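Adherence and virulence protein A (Streptococcus pneumoniae, PDB 6PON) binds fibronectin and serves as an adherence and virulence factor of the pneumococcus. Local coordinates at the interface of chains A and B. Sequence-based numbering; all coordinates share one arbitrary frame. Chains: chain A/B, Adherence and virulence protein A.

Contact 1: the interface of chains A and B. Residues chain A 238-239, 259; chain B 2-3, 7, 205.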
# COMPACT_ATOMS: atom_id res chain seq x y z
N SER A 238 10.16 -24.92 5.87
CA SER A 238 9.55 -25.32 4.61
C SER A 238 10.36 -24.82 3.41
O SER A 238 11.60 -24.87 3.43
CB SER A 238 8.11 -24.79 4.55
OG SER A 238 7.37 -25.36 3.48
N PHE A 239 9.67 -24.31 2.39
CA PHE A 239 10.30 -23.92 1.13
C PHE A 239 9.33 -22.98 0.42
O PHE A 239 8.13 -22.97 0.71
CB PHE A 239 10.61 -25.14 0.25
CG PHE A 239 9.42 -26.05 0.05
CD1 PHE A 239 8.52 -25.83 -0.98
CD2 PHE A 239 9.18 -27.11 0.92
CE1 PHE A 239 7.42 -26.65 -1.16
CE2 PHE A 239 8.07 -27.93 0.75
CZ PHE A 239 7.19 -27.70 -0.29
N LEU A 259 13.13 -28.90 -4.07
CA LEU A 259 12.36 -29.93 -3.37
C LEU A 259 13.18 -31.20 -3.17
O LEU A 259 13.01 -31.88 -2.15
CB LEU A 259 11.08 -30.24 -4.14
CG LEU A 259 10.02 -29.14 -4.04
CD1 LEU A 259 8.89 -29.36 -5.04
CD2 LEU A 259 9.49 -29.10 -2.63
N SER B 2 3.51 -24.40 2.08
CA SER B 2 4.76 -24.73 1.42
C SER B 2 4.42 -25.25 0.04
O SER B 2 4.57 -24.53 -0.95
N PHE B 3 3.93 -26.49 -0.05
CA PHE B 3 3.38 -26.97 -1.33
C PHE B 3 1.89 -26.64 -1.40
O PHE B 3 1.02 -27.51 -1.35
CB PHE B 3 3.62 -28.46 -1.52
CG PHE B 3 3.72 -28.84 -2.97
CD1 PHE B 3 2.58 -29.02 -3.73
CD2 PHE B 3 4.95 -28.95 -3.57
CE1 PHE B 3 2.66 -29.35 -5.09
CE2 PHE B 3 5.06 -29.28 -4.93
CZ PHE B 3 3.91 -29.49 -5.69
N PHE B 7 2.69 -22.10 -4.61
CA PHE B 7 3.90 -22.82 -5.03
C PHE B 7 3.65 -23.58 -6.32
O PHE B 7 4.47 -23.56 -7.25
CB PHE B 7 4.34 -23.78 -3.93
CG PHE B 7 5.69 -24.41 -4.18
CD1 PHE B 7 5.79 -25.63 -4.85
CD2 PHE B 7 6.85 -23.79 -3.75
CE1 PHE B 7 7.02 -26.21 -5.09
CE2 PHE B 7 8.09 -24.36 -3.97
CZ PHE B 7 8.18 -25.58 -4.66
N ASP B 205 2.19 -20.32 5.49
CA ASP B 205 3.43 -19.54 5.35
C ASP B 205 3.32 -18.51 4.25
O ASP B 205 3.71 -17.35 4.43
CB ASP B 205 4.62 -20.46 5.12
CG ASP B 205 4.46 -21.39 3.90
OD1 ASP B 205 3.33 -21.80 3.55
OD2 ASP B 205 5.52 -21.71 3.31

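Contact 2: the interface of chains A and B. Residues chain A 228-230, 241-242, 255; chain B 10-11, 14.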
# COMPACT_ATOMS: atom_id res chain seq x y z
N GLN A 228 5.88 -11.88 -9.44
CA GLN A 228 7.33 -11.87 -9.45
C GLN A 228 7.87 -13.20 -9.99
O GLN A 228 7.19 -14.23 -9.99
CB GLN A 228 7.87 -11.55 -8.05
CG GLN A 228 7.84 -12.66 -7.05
CD GLN A 228 8.03 -12.18 -5.61
OE1 GLN A 228 7.12 -12.30 -4.79
NE2 GLN A 228 9.21 -11.66 -5.30
N GLU A 229 9.09 -13.15 -10.50
CA GLU A 229 9.74 -14.30 -11.10
C GLU A 229 10.02 -15.36 -10.05
O GLU A 229 10.16 -15.08 -8.85
CB GLU A 229 11.04 -13.89 -11.78
CG GLU A 229 10.85 -12.93 -12.94
CD GLU A 229 10.04 -13.54 -14.08
OE1 GLU A 229 8.79 -13.37 -14.11
OE2 GLU A 229 10.65 -14.21 -14.95
N THR A 230 10.10 -16.60 -10.51
CA THR A 230 10.40 -17.72 -9.62
C THR A 230 11.83 -17.61 -9.10
O THR A 230 12.77 -17.41 -9.87
CB THR A 230 10.22 -19.05 -10.36
OG1 THR A 230 8.89 -19.12 -10.87
CG2 THR A 230 10.48 -20.23 -9.42
N PRO A 241 8.41 -20.71 -3.47
CA PRO A 241 8.75 -20.46 -4.88
C PRO A 241 9.43 -19.13 -5.10
O PRO A 241 10.15 -18.96 -6.09
CB PRO A 241 7.38 -20.51 -5.56
CG PRO A 241 6.45 -19.96 -4.50
CD PRO A 241 6.99 -20.46 -3.18
N VAL A 242 9.19 -18.16 -4.22
CA VAL A 242 9.90 -16.89 -4.21
C VAL A 242 10.44 -16.68 -2.80
O VAL A 242 10.00 -17.35 -1.85
CB VAL A 242 8.98 -15.72 -4.64
CG1 VAL A 242 8.32 -16.01 -5.98
CG2 VAL A 242 7.95 -15.43 -3.56
N LEU A 255 12.69 -25.08 -9.02
CA LEU A 255 11.92 -25.57 -7.88
C LEU A 255 12.10 -27.06 -7.64
O LEU A 255 11.91 -27.53 -6.50
CB LEU A 255 10.45 -25.23 -8.11
CG LEU A 255 10.24 -23.73 -8.28
CD1 LEU A 255 8.97 -23.43 -9.03
CD2 LEU A 255 10.23 -23.02 -6.93
N HIS B 10 3.92 -21.86 -9.58
CA HIS B 10 5.27 -21.66 -10.09
C HIS B 10 5.81 -22.92 -10.74
O HIS B 10 6.31 -22.88 -11.87
CB HIS B 10 6.20 -21.15 -8.98
CG HIS B 10 5.98 -19.71 -8.65
ND1 HIS B 10 6.81 -18.71 -9.10
CD2 HIS B 10 5.01 -19.10 -7.93
CE1 HIS B 10 6.37 -17.54 -8.66
NE2 HIS B 10 5.28 -17.75 -7.96
N ILE B 11 5.71 -24.07 -10.06
CA ILE B 11 6.39 -25.25 -10.59
C ILE B 11 5.68 -25.79 -11.83
O ILE B 11 6.31 -26.40 -12.70
CB ILE B 11 6.54 -26.34 -9.52
CG1 ILE B 11 7.56 -27.39 -10.01
CG2 ILE B 11 5.19 -26.98 -9.20
CD1 ILE B 11 8.18 -28.27 -8.92
N GLU B 14 7.30 -24.52 -14.89
CA GLU B 14 8.52 -25.26 -15.21
C GLU B 14 8.20 -26.61 -15.83
O GLU B 14 8.86 -27.05 -16.78
CB GLU B 14 9.38 -25.49 -13.95
CG GLU B 14 9.90 -24.26 -13.21
CD GLU B 14 10.74 -24.64 -11.98
OE1 GLU B 14 10.79 -25.85 -11.62
OE2 GLU B 14 11.37 -23.73 -11.39
O HOH W 1 8.14 -21.08 -12.63

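Contact 3: the interface of chains A and B. Residues chain A 222, 225-226; chain B 173, 185, 199, 202, 210, 214.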
# COMPACT_ATOMS: atom_id res chain seq x y z
N PHE A 222 0.27 -6.13 -3.71
CA PHE A 222 -0.41 -7.41 -3.87
C PHE A 222 -0.08 -8.03 -5.22
O PHE A 222 0.22 -9.23 -5.30
CB PHE A 222 -1.91 -7.21 -3.74
CG PHE A 222 -2.71 -8.49 -3.72
CD1 PHE A 222 -3.02 -9.16 -4.91
CD2 PHE A 222 -3.20 -9.01 -2.53
CE1 PHE A 222 -3.78 -10.34 -4.89
CE2 PHE A 222 -3.93 -10.17 -2.51
CZ PHE A 222 -4.23 -10.84 -3.69
N PHE A 225 3.62 -9.29 -5.61
CA PHE A 225 3.88 -10.56 -4.95
C PHE A 225 3.42 -11.74 -5.81
O PHE A 225 4.06 -12.80 -5.80
CB PHE A 225 3.19 -10.59 -3.59
CG PHE A 225 3.37 -11.87 -2.86
CD1 PHE A 225 4.59 -12.20 -2.32
CD2 PHE A 225 2.33 -12.76 -2.74
CE1 PHE A 225 4.77 -13.39 -1.65
CE2 PHE A 225 2.51 -13.95 -2.08
CZ PHE A 225 3.72 -14.26 -1.53
N PHE A 226 2.36 -11.57 -6.58
CA PHE A 226 1.89 -12.67 -7.40
C PHE A 226 2.43 -12.64 -8.82
O PHE A 226 2.22 -13.60 -9.55
CB PHE A 226 0.36 -12.69 -7.40
CG PHE A 226 -0.22 -13.24 -6.11
CD1 PHE A 226 -0.16 -14.60 -5.82
CD2 PHE A 226 -0.80 -12.39 -5.18
CE1 PHE A 226 -0.68 -15.11 -4.64
CE2 PHE A 226 -1.31 -12.90 -3.99
CZ PHE A 226 -1.26 -14.27 -3.73
N PRO B 173 -6.10 -15.56 -6.57
CA PRO B 173 -5.40 -14.27 -6.41
C PRO B 173 -4.63 -13.83 -7.64
O PRO B 173 -4.30 -12.65 -7.75
CB PRO B 173 -4.46 -14.51 -5.22
CG PRO B 173 -4.21 -15.97 -5.26
CD PRO B 173 -5.47 -16.62 -5.77
N LEU B 185 -9.17 -5.01 -0.40
CA LEU B 185 -8.07 -4.43 0.34
C LEU B 185 -8.49 -3.18 1.10
O LEU B 185 -7.85 -2.82 2.09
CB LEU B 185 -6.91 -4.10 -0.60
CG LEU B 185 -6.29 -5.26 -1.35
CD1 LEU B 185 -5.39 -4.72 -2.44
CD2 LEU B 185 -5.51 -6.21 -0.41
N PHE B 199 -8.68 -16.08 -0.40
CA PHE B 199 -7.99 -16.46 -1.62
C PHE B 199 -7.69 -17.95 -1.62
O PHE B 199 -7.46 -18.57 -0.58
CB PHE B 199 -6.73 -15.61 -1.80
CG PHE B 199 -7.04 -14.14 -1.95
CD1 PHE B 199 -7.49 -13.63 -3.15
CD2 PHE B 199 -6.91 -13.26 -0.88
CE1 PHE B 199 -7.80 -12.28 -3.29
CE2 PHE B 199 -7.20 -11.91 -1.02
CZ PHE B 199 -7.65 -11.42 -2.23
N LEU B 202 -3.50 -20.56 -0.91
CA LEU B 202 -2.57 -19.86 -0.03
C LEU B 202 -2.35 -20.74 1.19
O LEU B 202 -3.25 -20.88 2.02
CB LEU B 202 -3.11 -18.48 0.35
CG LEU B 202 -2.70 -17.33 -0.57
CD1 LEU B 202 -2.78 -17.69 -2.04
CD2 LEU B 202 -3.51 -16.06 -0.28
N LEU B 210 2.33 -12.77 2.72
CA LEU B 210 1.46 -11.77 2.12
C LEU B 210 0.96 -10.79 3.18
O LEU B 210 1.01 -9.57 2.97
CB LEU B 210 0.29 -12.44 1.42
CG LEU B 210 -0.59 -11.50 0.59
CD1 LEU B 210 0.24 -10.65 -0.37
CD2 LEU B 210 -1.71 -12.24 -0.16
N LEU B 214 1.63 -6.63 2.99
CA LEU B 214 0.63 -5.57 2.94
C LEU B 214 0.78 -4.63 4.13
O LEU B 214 0.66 -3.41 3.99
CB LEU B 214 -0.78 -6.18 2.86
CG LEU B 214 -1.08 -7.13 1.70
CD1 LEU B 214 -2.31 -8.04 1.95
CD2 LEU B 214 -1.26 -6.35 0.42

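Contact 1: the interface of chains A and B
A:Phe239 and B:Phe7 meet through different first torsions. CG of A:Phe239 stands between its own backbone N and carbonyl carbon (chi1 52°), which points the ring out of strand 239-240 toward chain B; CG of B:Phe7 lies anti to the backbone N on helix 5-19 (chi1 -171°) and lifts its ring to meet it. The rings pack edge-to-face, centroids 4.9 Å apart and planes at 75°. A:Phe239 supplies the edge: CE1 sits over the centre of the B:Phe7 ring, and CD1 comes to 3.4 Å from CE2 of B:Phe7. Within chain A, methyl CD2 of A:Leu259 rests over the centre of one A:Phe239 face, while CA of B:Ser2 lies toward the rim of the opposite face. The other methyl of A:Leu259, CD1, reaches CE1 of B:Phe7 at 3.7 Å and touches the edge of the B:Phe3 ring in plane. This aromatic, largely apolar patch of the A/B interface seats strand 239-240 against the partner's N-terminal segment and probably contributes to the pairing of the chains. That segment is tied down inside chain B: B:Ser2 N donates to carboxylate oxygen OD1 of B:Asp205 at 3.0 Å, on the syn side, tilted out of the carboxylate plane.

Contact 2: the interface of chains A and B
B:His10, on helix 5-19 of this NFACT-family N-terminal domain, sets its imidazole against A:Thr230 at the edge and A:Pro241 over one face. The A:Thr230 and B:His10 side chains run antiparallel alongside one another, which leaves the hydroxyl OG1 of A:Thr230 in the ring plane, hydrogen-bonded to ND1 of B:His10 at 2.8 Å. The donor in this pair is not settled by the coordinates. A:Pro241 lies roughly perpendicular to the histidine and lays CB over the ring, 3.8 Å from its centroid, a CH-pi contact offset toward the rim. Farther along the ring, CG1 of A:Val242 packs against CE1 of B:His10 at 3.7 Å. ND1 is held at the edge and a face is packed by proline, which should limit rotation of the imidazole. The same A:Thr230 OG1 also contacts water 1, which in turn reaches the backbone O of B:His10, linking the hydroxyl to both the side chain and the backbone carbonyl of that residue. One helical turn on, B:Glu14 comes in athwart A:Leu255. Its chain is extended beyond CG (chi2 -180°), carrying the carboxylate to the start of helix 255-262, where A:Leu255 N donates to the syn lone pair of OE2 of B:Glu14 at 3.0 Å, with 164° at the hydrogen. This caps the helix N-terminus from the partner chain. Methyl CD1 of A:Leu255 packs against helix 5-19, 3.5 Å from CA of B:Ile11.

Contact 3: the interface of chains A and B
A:Phe222 of helix 204-227 packs against an apolar surface of chain B made chiefly by B:Pro173, B:Phe199 and B:Leu210, with B:Leu185 and B:Leu214 at its margin. Its CB, with CG anti to the backbone N (chi1 -173°), leaves the helix on the side of B:Leu214, whose CD2 lies 4.3 Å from A:Phe222 CB. Along one side of the ring, CD2 faces methyl CD2 of B:Leu185 more loosely, and CE2 meets CD2 of B:Leu210 at 3.8 Å. On the other side, CE1 points its edge, in plane, at the backbone O of B:Pro173. The tip, CZ, stands over the rim of one B:Phe199 face, 3.8 Å from CZ of B:Phe199. CE2 of A:Phe226 packs toward the rim of one A:Phe222 face and may help set the tilt of that ring. A:Phe226 is itself layered: CD2 of A:Phe225 lies over the centre of one face, and B:Pro173 CB over the other, 3.8 Å from the ring centroid, in a CH-pi contact. B:Leu210 splits its branches, CD2 going to A:Phe222 and A:Phe226 and CD1 to CD2 of A:Phe225 at 3.8 Å. This apolar packing attaches the end of one chain's long helix to its partner and probably stabilises the two-fold dimer seen in the crystal.

Contact 1 and contact 2 lie about 11 Å apart between the centres of their C-alpha atoms; contact 3 is about 16 Å from contact 1 and 15 Å from contact 2. Helix 5-19 of chain B and helix 255-262 of chain A serve both contact 1 and contact 2. B:Asp205 of contact 1 and B:Leu210 of contact 3 share helix 204-225, and chain A runs from helix 204-227 in contact 3 directly into A:Gln228 of contact 2. Together they follow chain A's C-terminal region across chain B, and two-fold symmetry repeats all three, so each chain's C-terminal region packs reciprocally on the other, although the crystal alone does not establish a dimer in solution.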